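PDB 4O7H: glutathione S-transferase from Rhodospirillum rubrum F11, which probably catalyses the conjugation of glutathione to electrophilic substrates. Local coordinates for residues Y191-S196 with H216-F222; L110-L115 with L172-D178. All coordinates share one frame; numbering follows the deposited sequence. Where two conformers were deposited one is given.

Interaction 1: Y191-S196 with H216-F222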
# COMPACT_ATOMS: atom_id res chain seq x y z
N TYR A 191 15.97 11.57 -12.47
CA TYR A 191 16.42 11.40 -11.08
C TYR A 191 17.36 12.52 -10.70
O TYR A 191 17.34 13.00 -9.60
CB TYR A 191 17.05 10.04 -10.85
CG TYR A 191 17.48 9.77 -9.41
CD1 TYR A 191 16.54 9.47 -8.43
CD2 TYR A 191 18.77 9.92 -9.03
CE1 TYR A 191 16.93 9.24 -7.13
CE2 TYR A 191 19.17 9.68 -7.74
CZ TYR A 191 18.24 9.34 -6.78
OH TYR A 191 18.65 9.12 -5.46
N ALA A 192 18.23 12.93 -11.61
CA ALA A 192 19.12 14.05 -11.32
C ALA A 192 18.38 15.31 -10.99
O ALA A 192 18.82 16.08 -10.15
CB ALA A 192 20.04 14.26 -12.54
N LEU A 193 17.26 15.54 -11.68
CA LEU A 193 16.42 16.68 -11.37
C LEU A 193 15.80 16.57 -9.98
O LEU A 193 15.86 17.56 -9.20
CB LEU A 193 15.33 16.87 -12.38
CG LEU A 193 15.70 17.36 -13.76
CD1 LEU A 193 14.40 17.35 -14.57
CD2 LEU A 193 16.28 18.75 -13.65
N VAL A 194 15.33 15.38 -9.61
CA VAL A 194 14.73 15.28 -8.28
C VAL A 194 15.78 15.40 -7.19
O VAL A 194 15.57 16.07 -6.17
CB VAL A 194 13.91 13.97 -8.12
CG1 VAL A 194 13.36 13.88 -6.69
CG2 VAL A 194 12.79 13.92 -9.16
N LYS A 195 16.89 14.69 -7.39
CA LYS A 195 17.95 14.64 -6.34
C LYS A 195 18.60 15.99 -6.06
O LYS A 195 19.19 16.18 -4.97
CB LYS A 195 18.99 13.57 -6.65
CG LYS A 195 20.12 14.03 -7.53
CD LYS A 195 21.19 12.91 -7.76
CE LYS A 195 22.06 12.51 -6.58
NZ LYS A 195 23.15 11.61 -7.04
N SER A 196 18.47 16.92 -7.01
CA SER A 196 19.01 18.27 -6.94
C SER A 196 18.10 19.28 -6.23
O SER A 196 18.46 20.43 -6.08
CB SER A 196 19.30 18.77 -8.36
OG SER A 196 20.40 18.09 -8.95
N HIS A 216 29.30 8.28 -6.24
CA HIS A 216 28.44 9.17 -7.02
C HIS A 216 27.12 9.51 -6.32
O HIS A 216 26.32 10.31 -6.79
CB HIS A 216 28.09 8.52 -8.33
CG HIS A 216 27.14 7.38 -8.17
ND1 HIS A 216 27.56 6.08 -7.99
CD2 HIS A 216 25.78 7.34 -8.17
CE1 HIS A 216 26.51 5.29 -7.87
NE2 HIS A 216 25.41 6.03 -7.95
N TYR A 217 26.86 8.84 -5.19
CA TYR A 217 25.53 8.95 -4.54
C TYR A 217 25.12 10.38 -4.25
O TYR A 217 23.97 10.78 -4.52
CB TYR A 217 25.55 8.10 -3.24
CG TYR A 217 24.26 8.15 -2.46
CD1 TYR A 217 23.13 7.46 -2.89
CD2 TYR A 217 24.18 8.93 -1.36
CE1 TYR A 217 21.95 7.53 -2.16
CE2 TYR A 217 23.03 8.98 -0.61
CZ TYR A 217 21.93 8.29 -1.03
OH TYR A 217 20.72 8.42 -0.33
N ALA A 218 26.02 11.19 -3.70
CA ALA A 218 25.70 12.58 -3.41
C ALA A 218 26.13 13.54 -4.52
O ALA A 218 26.11 14.74 -4.32
CB ALA A 218 26.32 12.97 -2.06
N ASP A 219 26.53 13.03 -5.66
CA ASP A 219 26.93 13.90 -6.79
C ASP A 219 25.69 14.37 -7.57
O ASP A 219 25.03 13.56 -8.22
CB ASP A 219 27.85 13.12 -7.71
CG ASP A 219 28.49 13.99 -8.79
OD1 ASP A 219 28.21 15.21 -8.83
OD2 ASP A 219 29.24 13.42 -9.63
N LEU A 220 25.43 15.67 -7.58
CA LEU A 220 24.32 16.19 -8.34
C LEU A 220 24.56 16.04 -9.84
O LEU A 220 23.61 15.94 -10.65
CB LEU A 220 24.03 17.64 -7.93
CG LEU A 220 23.72 17.92 -6.48
CD1 LEU A 220 23.16 19.34 -6.31
CD2 LEU A 220 22.70 16.92 -5.94
N ASP A 221 25.84 15.96 -10.20
CA ASP A 221 26.23 15.85 -11.61
C ASP A 221 26.63 14.46 -12.06
O ASP A 221 27.30 14.30 -13.09
CB ASP A 221 27.38 16.80 -11.87
CG ASP A 221 26.99 18.23 -11.65
OD1 ASP A 221 25.94 18.62 -12.18
OD2 ASP A 221 27.71 18.91 -10.90
N PHE A 222 26.15 13.45 -11.33
CA PHE A 222 26.48 12.07 -11.64
C PHE A 222 26.12 11.65 -13.05
O PHE A 222 26.76 10.67 -13.52
CB PHE A 222 25.85 11.13 -10.61
CG PHE A 222 24.42 10.80 -10.88
CD1 PHE A 222 23.44 11.78 -10.74
CD2 PHE A 222 24.07 9.53 -11.30
CE1 PHE A 222 22.12 11.48 -11.04
CE2 PHE A 222 22.75 9.23 -11.59
CZ PHE A 222 21.78 10.23 -11.45
OXT PHE A 222 25.23 12.28 -13.68
O HOH W 1 21.31 9.29 -5.14
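Tyr191 and Phe222, the C-terminal residue, cross at about a right angle: Phe222 CZ lies at the edge of the Tyr191 ring, near its plane, 3.9 Å from Tyr191 CD2. The tyrosine hydroxyl donates to a water that in turn donates to Tyr217 O, so the helix also reaches the tail through solvent. At the neighbouring ring atom, Ala192 CB lies 3.8 Å from Phe222 CE1. Lys195 carries the polar part. Bent at chi3 (-70°), its chain runs past Phe222, CD 3.7 Å from CE1, and brings the ammonium between two tail carbonyls: NZ bonds to Tyr217 O at 2.8 Å and to Asp219 O at 3.0 Å, each time from above the carbonyl plane. The same NZ makes an off-centre cation-pi contact, 4.3 Å from the Phe222 ring centroid. At the backbone of the lysine, Leu220 CD2 packs 3.7 Å from Lys195 O. Two type I turns, His216 to Asp219 and Asp219 to Phe222, curl the tail around the lysine. The contact thus fastens the C-terminal tail to the end of helix 185-195, with Tyr191 also packing on helix 161-175 and Leu220 on helix 201-205.

Interaction 2: L110-L115 with L172-D178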
# COMPACT_ATOMS: atom_id res chain seq x y z
N LEU A 110 16.71 -5.83 -2.25
CA LEU A 110 18.06 -5.21 -2.23
C LEU A 110 18.34 -4.53 -0.91
O LEU A 110 19.44 -4.58 -0.39
CB LEU A 110 18.23 -4.28 -3.41
CG LEU A 110 18.29 -4.96 -4.78
CD1 LEU A 110 18.25 -4.01 -5.95
CD2 LEU A 110 19.54 -5.86 -4.96
N VAL A 111 17.36 -3.82 -0.37
CA VAL A 111 17.56 -3.17 0.91
C VAL A 111 17.81 -4.19 2.04
O VAL A 111 18.69 -4.01 2.87
CB VAL A 111 16.40 -2.21 1.28
CG1 VAL A 111 16.50 -1.72 2.70
CG2 VAL A 111 16.38 -1.07 0.32
N ARG A 112 17.03 -5.27 2.02
CA ARG A 112 17.12 -6.25 3.09
C ARG A 112 18.54 -6.87 3.01
O ARG A 112 19.26 -6.91 4.00
CB ARG A 112 16.05 -7.34 2.96
CG ARG A 112 16.07 -8.32 4.13
CD ARG A 112 15.11 -9.48 3.90
NE ARG A 112 15.37 -10.14 2.64
CZ ARG A 112 14.54 -10.17 1.61
NH1 ARG A 112 13.34 -9.57 1.68
NH2 ARG A 112 14.92 -10.79 0.50
N GLU A 113 18.87 -7.34 1.82
CA GLU A 113 20.07 -8.17 1.64
C GLU A 113 21.35 -7.37 1.71
O GLU A 113 22.36 -7.84 2.27
CB GLU A 113 19.99 -8.94 0.33
CG GLU A 113 18.80 -9.90 0.22
CD GLU A 113 18.73 -10.89 1.37
OE1 GLU A 113 19.81 -11.36 1.83
OE2 GLU A 113 17.62 -11.19 1.83
N LYS A 114 21.34 -6.16 1.17
CA LYS A 114 22.58 -5.37 1.11
C LYS A 114 22.74 -4.29 2.14
O LYS A 114 23.86 -3.84 2.41
CB LYS A 114 22.72 -4.77 -0.28
CG LYS A 114 22.86 -5.88 -1.30
CD LYS A 114 23.18 -5.36 -2.66
CE LYS A 114 24.59 -4.82 -2.70
NZ LYS A 114 24.94 -4.54 -4.12
N LEU A 115 21.63 -3.82 2.73
CA LEU A 115 21.71 -2.76 3.66
C LEU A 115 21.33 -3.21 5.06
O LEU A 115 22.14 -3.06 5.99
CB LEU A 115 20.84 -1.59 3.19
CG LEU A 115 21.23 -1.05 1.83
CD1 LEU A 115 20.35 0.14 1.47
CD2 LEU A 115 22.71 -0.66 1.80
N LEU A 172 17.39 4.48 -2.40
CA LEU A 172 17.90 3.36 -1.57
C LEU A 172 18.61 2.32 -2.44
O LEU A 172 19.66 1.81 -2.03
CB LEU A 172 16.78 2.72 -0.77
CG LEU A 172 16.48 3.55 0.46
CD1 LEU A 172 15.06 3.21 0.91
CD2 LEU A 172 17.54 3.28 1.53
N ILE A 173 18.13 2.09 -3.66
CA ILE A 173 18.83 1.22 -4.61
C ILE A 173 20.18 1.84 -4.94
O ILE A 173 21.18 1.14 -5.02
CB ILE A 173 18.03 0.95 -5.90
CG1 ILE A 173 16.57 0.54 -5.59
CG2 ILE A 173 18.71 -0.15 -6.72
CD1 ILE A 173 16.41 -0.43 -4.42
N ASP A 174 20.21 3.15 -5.02
CA ASP A 174 21.45 3.86 -5.36
C ASP A 174 22.41 3.83 -4.19
O ASP A 174 23.62 3.66 -4.40
CB ASP A 174 21.13 5.28 -5.80
CG ASP A 174 22.21 5.92 -6.63
OD1 ASP A 174 22.75 5.26 -7.49
OD2 ASP A 174 22.44 7.16 -6.48
N TYR A 175 21.91 3.96 -2.97
CA TYR A 175 22.75 3.82 -1.78
C TYR A 175 23.48 2.44 -1.76
O TYR A 175 24.66 2.36 -1.35
CB TYR A 175 21.90 4.04 -0.52
CG TYR A 175 22.71 4.32 0.70
CD1 TYR A 175 23.40 3.31 1.34
CD2 TYR A 175 22.79 5.61 1.20
CE1 TYR A 175 24.15 3.60 2.48
CE2 TYR A 175 23.55 5.91 2.33
CZ TYR A 175 24.24 4.87 2.94
OH TYR A 175 24.99 5.15 4.07
N ALA A 176 22.79 1.40 -2.24
CA ALA A 176 23.34 0.07 -2.36
C ALA A 176 24.23 -0.13 -3.58
O ALA A 176 24.85 -1.18 -3.72
CB ALA A 176 22.22 -0.97 -2.38
N GLY A 177 24.24 0.86 -4.47
CA GLY A 177 25.08 0.82 -5.68
C GLY A 177 24.53 -0.03 -6.81
O GLY A 177 25.26 -0.40 -7.73
N ASP A 178 23.23 -0.30 -6.84
CA ASP A 178 22.66 -1.24 -7.77
C ASP A 178 21.78 -0.65 -8.89
O ASP A 178 21.05 -1.41 -9.53
CB ASP A 178 21.87 -2.30 -6.97
CG ASP A 178 22.78 -3.28 -6.24
OD1 ASP A 178 23.77 -3.70 -6.88
OD2 ASP A 178 22.54 -3.57 -5.04
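Leu172 meets helix 85-119 with side chain and backbone: CB lies 4.0 Å from Val111 CG2, while Leu115 CD1 touches both its carbonyl O, at 3.9 Å, and its CD2. In Val111, chi1 of 171° leaves CG2 anti to the carbonyl carbon, and this is the branch that touches Leu172. The next residue, Ile173, offers its CG2 branch to Leu110 CD1 at 4.0 Å, the two side chains crossing at about a right angle; Phe102 and Val106 of helix 85-119 also pack on this isoleucine. Tyr175 gives the CD1 corner of its ring to Leu115 CD2, which comes in obliquely at 4.1 Å, while its hydroxyl is engaged by the backbone at Ile208 and Ile211. These residues belong to the all-helical C-terminal domain of the glutathione transferase fold, where the end of helix 161-175 lies against the long helix 85-119, close to the latter's C-terminal part. Ala176 CB lies 4.2 Å from Leu115 CD2, and the alanine carbonyl oxygen accepts a weak bond from Lys114 NZ. Gly177, the first residue to leave helical geometry, has positive phi in a Schellman motif: Gly177 N bonds to Asp174 O and Asp178 N to Ile173 O. The turn delivers Asp178 to Lys114. Coming from the opposite direction, the lysine chain bends at chi3 (70°), and NZ reaches OD2 of Asp178 at 2.7 Å on the syn side, 16° out of the carboxylate plane; a second, weak bond goes to OD1. Leu110 borders this salt bridge, CD2 3.8 Å from Asp178 OD2. Arg134 of helix 127-150 forms a salt bridge with Asp178 OD1, so two cations probably stabilise the buried carboxylate in its ionised form.

In the fold
Helix 161-175 joins the two contacts, whose centres lie about 17 Å apart. Interaction 2 is a buried helix-to-helix contact, mostly aliphatic, with a salt bridge at its end; interaction 1 is partly buried and fixes an irregular tail to helix 185-195, the next helix in the chain. Each uses a lysine differently: carbonyls and an aromatic ring receive the one in 191-196, chiefly a carboxylate the one in 110-115. They also touch directly. His216 NE2 lies 2.8 Å from Asp174 OD1, probably hydrogen-bonded, and the Tyr217 ring packs edge-to-face with Tyr175, so the tail of interaction 1 rests on the helix that interaction 2 holds against helix 85-119.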